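Local coordinates for hyperosmolarity resistance protein Emb (Staphylococcus epidermidis, PDB 6GV5), which binds surface-immobilised fibronectin as a giant extracellular matrix binding protein and so mediates adherence of the bacterium, at residues K66-L69 against V70-N73; E79-S82 against E83-Y87. All coordinates share one frame; numbering follows the deposited sequence.

How the contacts relate
Contact 1 comes first along the chain and covers the short helix 67-73 and the residue just before it. Contact 2 follows as the opening turns of helix 81-99, the next helix in sequence. Both belong to the FIVAR domain, on the same side of the chain's centre, with their own centres about 14 Å apart. Tyr87 joins them: its OH lies 3.2 Å from Ala67 CA and 3.4 Å from Val70 CB, a packing contact between the two helices. The same side chain touches Ala121 and Glu122 of helix 108-123, while Leu125 touches Val70, Glu79 and Tyr87. The two local turns are thus tied into one helical bundle near the end of this elongated, all-helical fragment.

Contact 1. Residues K66-L69 against V70-N73; sequences KASL and VRQN
Val70 opens the second half of this short helix by giving its N-H to Lys66 O, 3.0 Å away. Its CG2 branch, set beside its own backbone N, crosses the lysine chain and meets Lys66 CE at 3.7 Å. With its third torsion bent (chi3 -65°), that lysine takes its ammonium on to a salt bridge with Glu122. One step on, Arg71 N bonds to Ala67 O at 2.9 Å, and its side chain runs back over the preceding turn: CG passes 3.3 Å from Ala67 O, and NH1 sits 3.6 Å from Ala67 CB. Ser68 OG lies in the guanidinium plane, at its edge, while NE makes a salt bridge with Glu88 of helix 81-99. Gln72 N bonds to Ser68 O at 3.1 Å and makes a weak second hydrogen bond to Leu69 O. Asn73 N completes the series on Leu69 O at 2.9 Å. The chemistry implies a division of labour: four backbone bonds hold the helix, while Lys66 touches it through its alkyl chain, Arg71 through both alkyl part and guanidinium, and the two charges are paired with Glu122 and Glu88 elsewhere in the fold.

Contact 2. Residues E79-S82 against E83-Y87; sequences EDVS and EKEAY
The first turns of helix 81-99 are built here, with Asp80 at the N-cap position and Glu83 reaching back toward the residues that lead into the helix. Asp80 O takes the N-H of Lys84 at 3.2 Å and a weak bond from Glu83 N. The regular pattern then continues as Glu85 N meets Val81 O at 2.8 Å and Ala86 N meets Ser82 O.

Three carboxylates gather beside this helix start. The Glu83 chain is bent at its second torsion (chi2 90°), which turns the carboxylate back alongside Asp80; the two acidic side chains point the same way, and Glu83 OE1 comes 3.3 Å from Asp80 CB. A water links them, donating to both Asp80 OD2 and Glu83 OE1. Glu79 crosses Glu83 with the carboxylate planes 37° apart and its OE1 3.6 Å from Glu83 OE2, a meeting of like charges. That same Glu79 OE1 accepts the backbone N-H of Asp80 at 2.8 Å, on the anti side and 23° out of the carboxylate plane, which helps fix that carboxylate. Ser82 OG also comes close to Glu83 OE1, but the serine has two conformers, so this bond is doubtful.

On other flanks, the alkyl chain of Lys84 passes the Glu79 carbonyl, CD 3.6 Å from Glu79 O, and also touches Tyr76. Aliphatic Val81 CG2 meets Glu85 CG at 3.7 Å as the two side chains cross.

The acidic cluster would probably be eased by the positive end of the helix dipole. The Asp/Glu spacing is that of a capping box, but the box is not formed: Asp80 makes no side-chain capping bond, and its N-H goes to Glu79 OE1 instead of Glu83. What remains is a water-bridged, acid-rich helix N-terminus.

Contact 1. Residues K66-L69 against V70-N73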
loop_
_atom_site.group_PDB
_atom_site.type_symbol
_atom_site.label_atom_id
_atom_site.label_comp_id
_atom_site.label_asym_id
_atom_site.label_seq_id
_atom_site.Cartn_x
_atom_site.Cartn_y
_atom_site.Cartn_z
ATOM N N LYS A 66 9.796 -6.282 7.550
ATOM C CA LYS A 66 10.778 -7.349 7.656
ATOM C C LYS A 66 12.221 -6.842 7.634
ATOM O O LYS A 66 13.138 -7.657 7.611
ATOM C CB LYS A 66 10.566 -8.360 6.524
ATOM C CG LYS A 66 10.927 -7.843 5.142
ATOM C CD LYS A 66 10.631 -8.863 4.036
ATOM C CE LYS A 66 11.484 -10.106 4.163
ATOM N NZ LYS A 66 11.287 -11.013 2.992
ATOM N N ALA A 67 12.460 -5.528 7.648
ATOM C CA ALA A 67 13.806 -5.030 7.383
ATOM C C ALA A 67 14.813 -5.495 8.430
ATOM O O ALA A 67 15.964 -5.790 8.095
ATOM C CB ALA A 67 13.792 -3.506 7.303
ATOM N N SER A 68 14.428 -5.511 9.712
ATOM C CA SER A 68 15.378 -5.957 10.734
ATOM C C SER A 68 15.713 -7.437 10.582
ATOM O O SER A 68 16.863 -7.835 10.794
ATOM C CB SER A 68 14.825 -5.660 12.124
ATOM O OG SER A 68 14.863 -4.272 12.392
ATOM N N LEU A 69 14.728 -8.273 10.227
ATOM C CA LEU A 69 15.018 -9.671 9.917
ATOM C C LEU A 69 16.001 -9.791 8.757
ATOM O O LEU A 69 16.913 -10.622 8.789
ATOM C CB LEU A 69 13.731 -10.419 9.576
ATOM C CG LEU A 69 13.031 -11.200 10.679
ATOM C CD1 LEU A 69 11.733 -11.786 10.138
ATOM C CD2 LEU A 69 13.933 -12.277 11.217
ATOM N N VAL A 70 15.820 -8.972 7.717
ATOM C CA VAL A 70 16.702 -9.000 6.560
ATOM C C VAL A 70 18.110 -8.583 6.969
ATOM O O VAL A 70 19.096 -9.222 6.591
ATOM C CB VAL A 70 16.145 -8.090 5.448
ATOM C CG1 VAL A 70 17.192 -7.865 4.354
ATOM C CG2 VAL A 70 14.857 -8.675 4.849
ATOM N N ARG A 71 18.219 -7.504 7.749
ATOM C CA ARG A 71 19.542 -7.050 8.168
ATOM C C ARG A 71 20.278 -8.120 8.950
ATOM O O ARG A 71 21.502 -8.239 8.843
ATOM C CB ARG A 71 19.453 -5.775 9.004
ATOM C CG ARG A 71 18.981 -4.549 8.243
ATOM C CD ARG A 71 19.046 -3.269 9.084
ATOM N NE ARG A 71 18.283 -2.215 8.428
ATOM C CZ ARG A 71 17.027 -1.902 8.701
ATOM N NH1 ARG A 71 16.372 -2.519 9.678
ATOM N NH2 ARG A 71 16.419 -0.966 7.984
ATOM N N GLN A 72 19.546 -8.919 9.739
ATOM C CA GLN A 72 20.180 -9.906 10.603
ATOM C C GLN A 72 20.517 -11.184 9.851
ATOM O O GLN A 72 21.564 -11.798 10.113
ATOM C CB GLN A 72 19.259 -10.219 11.787
ATOM C CG GLN A 72 19.963 -10.923 12.934
ATOM C CD GLN A 72 21.000 -10.041 13.593
ATOM O OE1 GLN A 72 20.799 -8.829 13.769
ATOM N NE2 GLN A 72 22.124 -10.636 13.949
ATOM N N ASN A 73 19.661 -11.602 8.923
ATOM C CA ASN A 73 19.754 -12.947 8.367
ATOM C C ASN A 73 20.292 -13.018 6.952
ATOM O O ASN A 73 20.640 -14.117 6.500
ATOM C CB ASN A 73 18.379 -13.626 8.411
ATOM C CG ASN A 73 17.829 -13.718 9.812
ATOM O OD1 ASN A 73 16.714 -13.278 10.089
ATOM N ND2 ASN A 73 18.619 -14.280 10.716
#

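Contact 2. Residues E79-S82 against E83-Y87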
loop_
_atom_site.group_PDB
_atom_site.type_symbol
_atom_site.label_atom_id
_atom_site.label_comp_id
_atom_site.label_asym_id
_atom_site.label_seq_id
_atom_site.Cartn_x
_atom_site.Cartn_y
_atom_site.Cartn_z
ATOM N N GLU A 79 27.966 -6.915 3.453
ATOM C CA GLU A 79 27.843 -6.473 2.077
ATOM C C GLU A 79 28.544 -5.140 1.861
ATOM O O GLU A 79 28.890 -4.425 2.810
ATOM C CB GLU A 79 26.365 -6.360 1.687
ATOM C CG GLU A 79 25.870 -7.535 0.855
ATOM C CD GLU A 79 26.539 -7.615 -0.508
ATOM O OE1 GLU A 79 27.246 -6.656 -0.898
ATOM O OE2 GLU A 79 26.371 -8.639 -1.191
ATOM N N ASP A 80 28.764 -4.820 0.587
ATOM C CA ASP A 80 29.354 -3.544 0.215
ATOM C C ASP A 80 28.398 -2.401 0.542
ATOM O O ASP A 80 27.175 -2.553 0.513
ATOM C CB ASP A 80 29.684 -3.517 -1.273
ATOM C CG ASP A 80 30.681 -4.587 -1.669
ATOM O OD1 ASP A 80 31.562 -4.918 -0.846
ATOM O OD2 ASP A 80 30.582 -5.094 -2.806
ATOM N N VAL A 81 28.971 -1.230 0.817
ATOM C CA VAL A 81 28.166 -0.107 1.289
ATOM C C VAL A 81 27.103 0.273 0.264
ATOM O O VAL A 81 25.984 0.665 0.621
ATOM C CB VAL A 81 29.074 1.086 1.644
ATOM C CG1 VAL A 81 29.805 1.576 0.409
ATOM C CG2 VAL A 81 28.270 2.201 2.260
ATOM N N SER A 82 27.416 0.167 -1.029
ATOM C CA SER A 82 26.434 0.535 -2.042
ATOM C C SER A 82 25.160 -0.291 -1.901
ATOM O O SER A 82 24.047 0.241 -2.005
ATOM C CB SER A 82 27.024 0.369 -3.442
ATOM O OG SER A 82 27.393 -0.975 -3.693
ATOM N N GLU A 83 25.303 -1.602 -1.674
ATOM C CA GLU A 83 24.130 -2.458 -1.551
ATOM C C GLU A 83 23.356 -2.160 -0.275
ATOM O O GLU A 83 22.121 -2.220 -0.265
ATOM C CB GLU A 83 24.531 -3.933 -1.590
ATOM C CG GLU A 83 24.798 -4.486 -2.988
ATOM C CD GLU A 83 26.239 -4.342 -3.425
ATOM O OE1 GLU A 83 26.898 -3.369 -3.000
ATOM O OE2 GLU A 83 26.717 -5.207 -4.194
ATOM N N LYS A 84 24.062 -1.861 0.817
ATOM C CA LYS A 84 23.393 -1.521 2.069
ATOM C C LYS A 84 22.661 -0.194 1.960
ATOM O O LYS A 84 21.534 -0.063 2.454
ATOM C CB LYS A 84 24.410 -1.490 3.209
ATOM C CG LYS A 84 25.071 -2.830 3.449
ATOM C CD LYS A 84 26.146 -2.744 4.505
ATOM C CE LYS A 84 25.538 -2.631 5.884
ATOM N NZ LYS A 84 26.616 -2.562 6.923
ATOM N N GLU A 85 23.286 0.793 1.315
ATOM C CA GLU A 85 22.651 2.091 1.135
ATOM C C GLU A 85 21.414 1.984 0.254
ATOM O O GLU A 85 20.401 2.636 0.530
ATOM C CB GLU A 85 23.657 3.088 0.547
ATOM C CG GLU A 85 24.848 3.408 1.449
ATOM C CD GLU A 85 24.485 4.237 2.669
ATOM O OE1 GLU A 85 23.724 5.224 2.537
ATOM O OE2 GLU A 85 24.959 3.897 3.774
ATOM N N ALA A 86 21.478 1.181 -0.818
ATOM C CA ALA A 86 20.310 1.014 -1.681
ATOM C C ALA A 86 19.137 0.431 -0.911
ATOM O O ALA A 86 17.984 0.843 -1.104
ATOM C CB ALA A 86 20.673 0.129 -2.861
ATOM N N TYR A 87 19.412 -0.515 -0.020
ATOM C CA TYR A 87 18.334 -1.110 0.758
ATOM C C TYR A 87 17.736 -0.089 1.724
ATOM O O TYR A 87 16.514 0.046 1.834
ATOM C CB TYR A 87 18.857 -2.322 1.509
ATOM C CG TYR A 87 17.782 -3.084 2.245
ATOM C CD1 TYR A 87 16.759 -3.724 1.553
ATOM C CD2 TYR A 87 17.780 -3.156 3.630
ATOM C CE1 TYR A 87 15.777 -4.427 2.233
ATOM C CE2 TYR A 87 16.821 -3.862 4.306
ATOM C CZ TYR A 87 15.818 -4.483 3.612
ATOM O OH TYR A 87 14.846 -5.174 4.309
HETATM O O HOH W 1 29.381 -2.830 -4.364
#